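Local coordinates for protein profilin-2 (Mus musculus, PDB 2V8F) that binds actin and the proline-rich segments of actin regulators such as the formin mDia1 and VASP, and so probably links actin supply to filament assembly, at residues Lys69-Arg75 and Met86-Lys91; Pro97-Val101 and Val113-Val119. All blocks are in the same frame, centred on the assembly; numbering follows the deposited sequence.

Contact 1 (Lys69-Arg75 and Met86-Lys91); sequences KKCSVIR and MDIRTK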
loop_
_atom_site.group_PDB
_atom_site.type_symbol
_atom_site.label_atom_id
_atom_site.label_comp_id
_atom_site.label_asym_id
_atom_site.label_seq_id
_atom_site.Cartn_x
_atom_site.Cartn_y
_atom_site.Cartn_z
ATOM N N LYS A 69 -11.520 -18.999 -2.632
ATOM C CA LYS A 69 -10.302 -19.732 -2.996
ATOM C C LYS A 69 -10.039 -20.866 -2.001
ATOM O O LYS A 69 -9.989 -20.589 -0.793
ATOM C CB LYS A 69 -9.122 -18.772 -3.021
ATOM C CG LYS A 69 -7.771 -19.368 -3.357
ATOM C CD LYS A 69 -7.744 -20.128 -4.658
ATOM C CE LYS A 69 -6.552 -21.099 -4.633
ATOM N NZ LYS A 69 -6.279 -21.637 -5.996
ATOM N N LYS A 70 -9.887 -22.092 -2.478
ATOM C CA LYS A 70 -9.555 -23.228 -1.594
ATOM C C LYS A 70 -8.179 -23.103 -0.985
ATOM O O LYS A 70 -7.217 -22.783 -1.680
ATOM C CB LYS A 70 -9.629 -24.556 -2.378
ATOM C CG LYS A 70 -11.074 -24.843 -2.741
ATOM C CD LYS A 70 -11.167 -26.036 -3.699
ATOM C CE LYS A 70 -11.439 -27.297 -2.907
ATOM N NZ LYS A 70 -11.777 -28.402 -3.848
ATOM N N CYS A 71 -8.117 -23.319 0.315
ATOM C CA CYS A 71 -6.916 -23.274 1.113
ATOM C C CYS A 71 -6.868 -24.458 2.067
ATOM O O CYS A 71 -7.874 -25.131 2.357
ATOM C CB CYS A 71 -6.894 -22.010 1.983
ATOM S SG CYS A 71 -6.978 -20.434 1.094
ATOM N N SER A 72 -5.674 -24.674 2.592
ATOM C CA SER A 72 -5.311 -25.610 3.632
ATOM C C SER A 72 -4.913 -24.882 4.918
ATOM O O SER A 72 -4.295 -23.824 4.863
ATOM C CB SER A 72 -4.142 -26.489 3.178
ATOM O OG SER A 72 -4.547 -27.171 1.987
ATOM N N VAL A 73 -5.245 -25.454 6.060
ATOM C CA VAL A 73 -4.799 -24.959 7.355
ATOM C C VAL A 73 -3.499 -25.670 7.741
ATOM O O VAL A 73 -3.419 -26.891 7.801
ATOM C CB VAL A 73 -5.840 -25.116 8.476
ATOM C CG1 VAL A 73 -5.279 -24.613 9.787
ATOM C CG2 VAL A 73 -7.084 -24.363 8.057
ATOM N N ILE A 74 -2.478 -24.875 7.951
ATOM C CA ILE A 74 -1.160 -25.380 8.297
ATOM C C ILE A 74 -0.907 -25.418 9.802
ATOM O O ILE A 74 -0.268 -26.378 10.196
ATOM C CB ILE A 74 -0.090 -24.506 7.593
ATOM C CG1 ILE A 74 -0.480 -24.383 6.108
ATOM C CG2 ILE A 74 1.318 -25.009 7.768
ATOM C CD1 ILE A 74 -0.643 -25.694 5.383
ATOM N N ARG A 75 -1.377 -24.418 10.509
ATOM C CA ARG A 75 -1.226 -24.375 11.969
ATOM C C ARG A 75 -2.354 -23.517 12.507
ATOM O O ARG A 75 -2.625 -22.462 11.914
ATOM C CB ARG A 75 0.120 -23.818 12.357
ATOM C CG ARG A 75 0.682 -23.998 13.745
ATOM C CD ARG A 75 2.144 -23.602 13.902
ATOM N NE ARG A 75 2.415 -22.248 13.449
ATOM C CZ ARG A 75 3.467 -21.479 13.591
ATOM N NH1 ARG A 75 4.506 -21.980 14.257
ATOM N NH2 ARG A 75 3.527 -20.241 13.092
ATOM N N MET A 86 -3.144 -18.009 12.964
ATOM C CA MET A 86 -3.244 -19.227 12.195
ATOM C C MET A 86 -2.440 -19.050 10.906
ATOM O O MET A 86 -2.404 -17.957 10.356
ATOM C CB MET A 86 -4.642 -19.546 11.689
ATOM C CG MET A 86 -5.734 -20.023 12.586
ATOM S SD MET A 86 -7.246 -19.898 11.599
ATOM C CE MET A 86 -7.386 -21.484 10.886
ATOM N N ASP A 87 -1.865 -20.136 10.471
ATOM C CA ASP A 87 -1.144 -20.215 9.221
ATOM C C ASP A 87 -1.923 -21.062 8.237
ATOM O O ASP A 87 -2.388 -22.162 8.538
ATOM C CB ASP A 87 0.251 -20.755 9.508
ATOM C CG ASP A 87 0.930 -19.895 10.577
ATOM O OD1 ASP A 87 1.183 -18.707 10.283
ATOM O OD2 ASP A 87 1.235 -20.454 11.675
ATOM N N ILE A 88 -2.049 -20.485 7.030
ATOM C CA ILE A 88 -2.845 -21.070 5.970
ATOM C C ILE A 88 -2.042 -21.111 4.672
ATOM O O ILE A 88 -1.069 -20.358 4.529
ATOM C CB ILE A 88 -4.130 -20.218 5.827
ATOM C CG1 ILE A 88 -5.057 -20.430 7.032
ATOM C CG2 ILE A 88 -4.897 -20.418 4.542
ATOM C CD1 ILE A 88 -6.157 -19.413 7.221
ATOM N N ARG A 89 -2.445 -21.913 3.718
ATOM C CA ARG A 89 -1.776 -21.895 2.397
ATOM C C ARG A 89 -2.816 -22.101 1.325
ATOM O O ARG A 89 -3.703 -22.933 1.484
ATOM C CB ARG A 89 -0.693 -22.960 2.296
ATOM C CG ARG A 89 0.132 -22.872 1.041
ATOM C CD ARG A 89 1.366 -23.784 1.058
ATOM N NE ARG A 89 1.868 -23.945 2.389
ATOM C CZ ARG A 89 2.068 -24.998 3.143
ATOM N NH1 ARG A 89 1.800 -26.204 2.717
ATOM N NH2 ARG A 89 2.539 -24.784 4.363
ATOM N N THR A 90 -2.739 -21.318 0.241
ATOM C CA THR A 90 -3.698 -21.594 -0.841
ATOM C C THR A 90 -3.410 -22.966 -1.422
ATOM O O THR A 90 -2.266 -23.455 -1.391
ATOM C CB THR A 90 -3.648 -20.500 -1.918
ATOM O OG1 THR A 90 -2.369 -20.450 -2.569
ATOM C CG2 THR A 90 -3.933 -19.149 -1.254
ATOM N N LYS A 91 -4.446 -23.589 -1.977
ATOM C CA LYS A 91 -4.305 -24.802 -2.821
ATOM C C LYS A 91 -4.040 -24.491 -4.287
ATOM O O LYS A 91 -4.551 -23.576 -4.820
ATOM C CB LYS A 91 -5.511 -25.741 -2.683
ATOM C CG LYS A 91 -5.841 -26.216 -1.256
ATOM C CD LYS A 91 -6.817 -27.374 -1.181
ATOM C CE LYS A 91 -7.364 -27.775 0.190
ATOM N NZ LYS A 91 -8.692 -28.509 0.113
HETATM O O HOH W 1 -9.936 -26.192 0.686
#

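Contact 2 (Pro97-Val101 and Val113-Val119); sequences PTYNV and VMGKEGV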
loop_
_atom_site.group_PDB
_atom_site.type_symbol
_atom_site.label_atom_id
_atom_site.label_comp_id
_atom_site.label_asym_id
_atom_site.label_seq_id
_atom_site.Cartn_x
_atom_site.Cartn_y
_atom_site.Cartn_z
ATOM N N PRO A 97 1.394 -21.624 -8.616
ATOM C CA PRO A 97 2.012 -21.536 -7.299
ATOM C C PRO A 97 1.000 -21.489 -6.175
ATOM O O PRO A 97 -0.123 -21.184 -6.393
ATOM C CB PRO A 97 2.764 -20.234 -7.375
ATOM C CG PRO A 97 2.062 -19.487 -8.346
ATOM C CD PRO A 97 1.308 -20.327 -9.257
ATOM N N THR A 98 1.464 -21.854 -5.003
ATOM C CA THR A 98 0.756 -21.685 -3.752
ATOM C C THR A 98 1.268 -20.408 -3.077
ATOM O O THR A 98 2.397 -20.019 -3.381
ATOM C CB THR A 98 0.906 -22.870 -2.768
ATOM O OG1 THR A 98 2.265 -23.068 -2.404
ATOM C CG2 THR A 98 0.384 -24.142 -3.414
ATOM N N TYR A 99 0.413 -19.829 -2.237
ATOM C CA TYR A 99 0.775 -18.658 -1.488
ATOM C C TYR A 99 0.443 -18.903 -0.019
ATOM O O TYR A 99 -0.594 -19.480 0.265
ATOM C CB TYR A 99 0.033 -17.393 -1.934
ATOM C CG TYR A 99 0.248 -17.233 -3.429
ATOM C CD1 TYR A 99 1.450 -16.738 -3.902
ATOM C CD2 TYR A 99 -0.724 -17.583 -4.347
ATOM C CE1 TYR A 99 1.680 -16.585 -5.258
ATOM C CE2 TYR A 99 -0.475 -17.422 -5.694
ATOM C CZ TYR A 99 0.713 -16.929 -6.172
ATOM O OH TYR A 99 0.927 -16.772 -7.523
ATOM N N ASN A 100 1.356 -18.460 0.828
ATOM C CA ASN A 100 1.150 -18.582 2.267
ATOM C C ASN A 100 0.333 -17.391 2.757
ATOM O O ASN A 100 0.458 -16.244 2.318
ATOM C CB ASN A 100 2.499 -18.676 2.963
ATOM C CG ASN A 100 3.268 -19.876 2.514
ATOM O OD1 ASN A 100 2.723 -21.009 2.553
ATOM N ND2 ASN A 100 4.521 -19.667 2.093
ATOM N N VAL A 101 -0.531 -17.698 3.733
ATOM C CA VAL A 101 -1.401 -16.744 4.380
ATOM C C VAL A 101 -1.213 -16.826 5.890
ATOM O O VAL A 101 -1.164 -17.929 6.424
ATOM C CB VAL A 101 -2.854 -17.054 3.981
ATOM C CG1 VAL A 101 -3.855 -16.276 4.869
ATOM C CG2 VAL A 101 -3.115 -16.769 2.532
ATOM N N VAL A 113 -2.716 -11.536 5.922
ATOM C CA VAL A 113 -1.669 -11.226 4.954
ATOM C C VAL A 113 -1.476 -12.434 4.058
ATOM O O VAL A 113 -1.516 -13.572 4.509
ATOM C CB VAL A 113 -0.352 -10.771 5.638
ATOM C CG1 VAL A 113 -0.524 -9.477 6.427
ATOM C CG2 VAL A 113 0.163 -11.879 6.527
ATOM N N MET A 114 -1.189 -12.207 2.786
ATOM C CA MET A 114 -0.772 -13.200 1.828
ATOM C C MET A 114 0.591 -12.848 1.261
ATOM O O MET A 114 0.781 -11.752 0.764
ATOM C CB MET A 114 -1.804 -13.318 0.694
ATOM C CG MET A 114 -1.420 -14.418 -0.287
ATOM S SD MET A 114 -2.485 -14.480 -1.720
ATOM C CE MET A 114 -4.091 -14.815 -1.042
ATOM N N GLY A 115 1.522 -13.818 1.343
ATOM C CA GLY A 115 2.840 -13.492 0.752
ATOM C C GLY A 115 2.766 -13.589 -0.755
ATOM O O GLY A 115 1.978 -14.288 -1.372
ATOM N N LYS A 116 3.722 -12.890 -1.362
ATOM C CA LYS A 116 4.021 -13.115 -2.776
ATOM C C LYS A 116 4.544 -14.530 -2.997
ATOM O O LYS A 116 4.878 -15.286 -2.070
ATOM C CB LYS A 116 5.033 -12.062 -3.226
ATOM C CG LYS A 116 4.442 -10.644 -3.247
ATOM C CD LYS A 116 5.405 -9.654 -3.821
ATOM C CE LYS A 116 4.891 -8.251 -3.836
ATOM N NZ LYS A 116 5.857 -7.210 -4.254
ATOM N N GLU A 117 4.611 -14.885 -4.273
ATOM C CA GLU A 117 5.168 -16.187 -4.609
ATOM C C GLU A 117 6.565 -16.327 -4.011
ATOM O O GLU A 117 7.415 -15.437 -4.130
ATOM C CB GLU A 117 5.237 -16.348 -6.129
ATOM C CG GLU A 117 5.586 -17.743 -6.614
ATOM C CD GLU A 117 5.666 -17.873 -8.121
ATOM O OE1 GLU A 117 5.118 -17.016 -8.848
ATOM O OE2 GLU A 117 6.295 -18.870 -8.566
ATOM N N GLY A 118 6.749 -17.456 -3.341
ATOM C CA GLY A 118 8.021 -17.826 -2.733
ATOM C C GLY A 118 8.273 -17.241 -1.375
ATOM O O GLY A 118 9.280 -17.536 -0.715
ATOM N N VAL A 119 7.381 -16.419 -0.863
ATOM C CA VAL A 119 7.541 -15.854 0.457
ATOM C C VAL A 119 7.024 -16.842 1.489
ATOM O O VAL A 119 5.894 -17.304 1.412
ATOM C CB VAL A 119 6.772 -14.493 0.547
ATOM C CG1 VAL A 119 6.696 -14.015 1.972
ATOM C CG2 VAL A 119 7.437 -13.488 -0.380
HETATM O O HOH W 2 5.068 -19.527 -1.423
HETATM O O HOH W 3 3.669 -16.944 -0.140
#

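Contact 1 (Lys69-Arg75 and Met86-Lys91)
A classic beta bulge is one way in which an antiparallel pair accommodates an extra residue, and the hairpin of strands 69-77 and 85-90 in the profilin sheet is a clear case. Three residues carry much of the contact: Lys91, Asp87 and Ile74. At the bulge, Ile74 and Arg75 face Asp87, whose O accepts from Ile74 N at 2.8 Å and from Arg75 N at 3.2 Å; Asp87 N returns a bond to Arg75 O at 2.8 Å. The register shifts by one. Ile74 has helical-region angles (phi -95°, psi -39°), as the first residue of a classic bulge does, and its CA-to-CB bond points toward 86-91; its CD1 lies 3.5 Å from Arg89 NH2, over one face of that guanidinium. Arg89 NE bonds to Asn100. Arg75, on the same face as Asp87, closes a salt bridge, NH2 to OD2 at 2.7 Å, with NE also donating to OD2, while Asp87 OD1 is held by Asn125 of helix 121-137. Before the bulge the pairing is regular, with Ser72 and Arg89 exchanging two backbone bonds. On the other face Val73 CG1 meets Met86 CE at 3.9 Å, beside Phe59 of helix 58-62. Lys91 continues the ladder past its strand: its N donates to Lys70 O at 2.9 Å, and its O receives Lys69 NZ, which also forms a salt bridge with Glu96. The Lys91 side chain runs back across the partner strand, its CE 3.4 Å from Ser72 OG, and its NZ donates to a water, at 2.7 Å, that bonds Cys71 O at 2.9 Å.

Contact 2 (Pro97-Val101 and Val113-Val119)
Where strands 100-105 and 109-114, a hairpin of the profilin sheet, part, polar groups beyond the ladder can be paired by side chains and water, as segment 113-119 illustrates. Val113 O takes a CA-H...O contact from Val101 CA at 3.2 Å, while its side chain packs on Leu124 of helix 121-137. Met114 forms the non-hydrogen-bonded pair with Val101; its CG touches Tyr99 CB at 3.7 Å, and its SD sits 5.0 Å from the Tyr99 ring centroid, an oblique Met-aromatic contact. Gly115 N donates to Asn100 O at 2.8 Å; a CB here would clash with Val119 CG1. Lys116 begins a type II turn, closed by Val119 N to Lys116 O at 3.0 Å. Glu117 meets the ring edge, its N 3.5 Å from Tyr99 CE1, and Gly118 supplies the turn's positive phi. Val119 O then accepts Asn100 ND2 at 2.8 Å. A water joins Asn100 N, Lys116 O and Val119 O, so side-chain and solvent bonds bridge the separating strands where direct backbone pairing ends.

Overall arrangement
Contacts 1 and 2 come in series along the chain, the first closing before the second opens, and their centres lie about 10 Å apart. Each belongs to a beta hairpin, and the two hairpins lie side by side in the central antiparallel sheet of the profilin fold. Probable backbone hydrogen bonds between strands 85-90 and 100-105, Ile88 N to Val101 O and Thr90 N to Tyr99 O, both 2.8 Å, make them one continuous sheet. Helix 121-137 touches both contacts, through Asn125 at contact 1 and Leu124 at contact 2, whereas helix 58-62 packs on Val73 and Met86 of contact 1. Four consecutive strands, 69-77 to 109-114, thus form an unbroken run in the profilin sheet, with helix 121-137 against it.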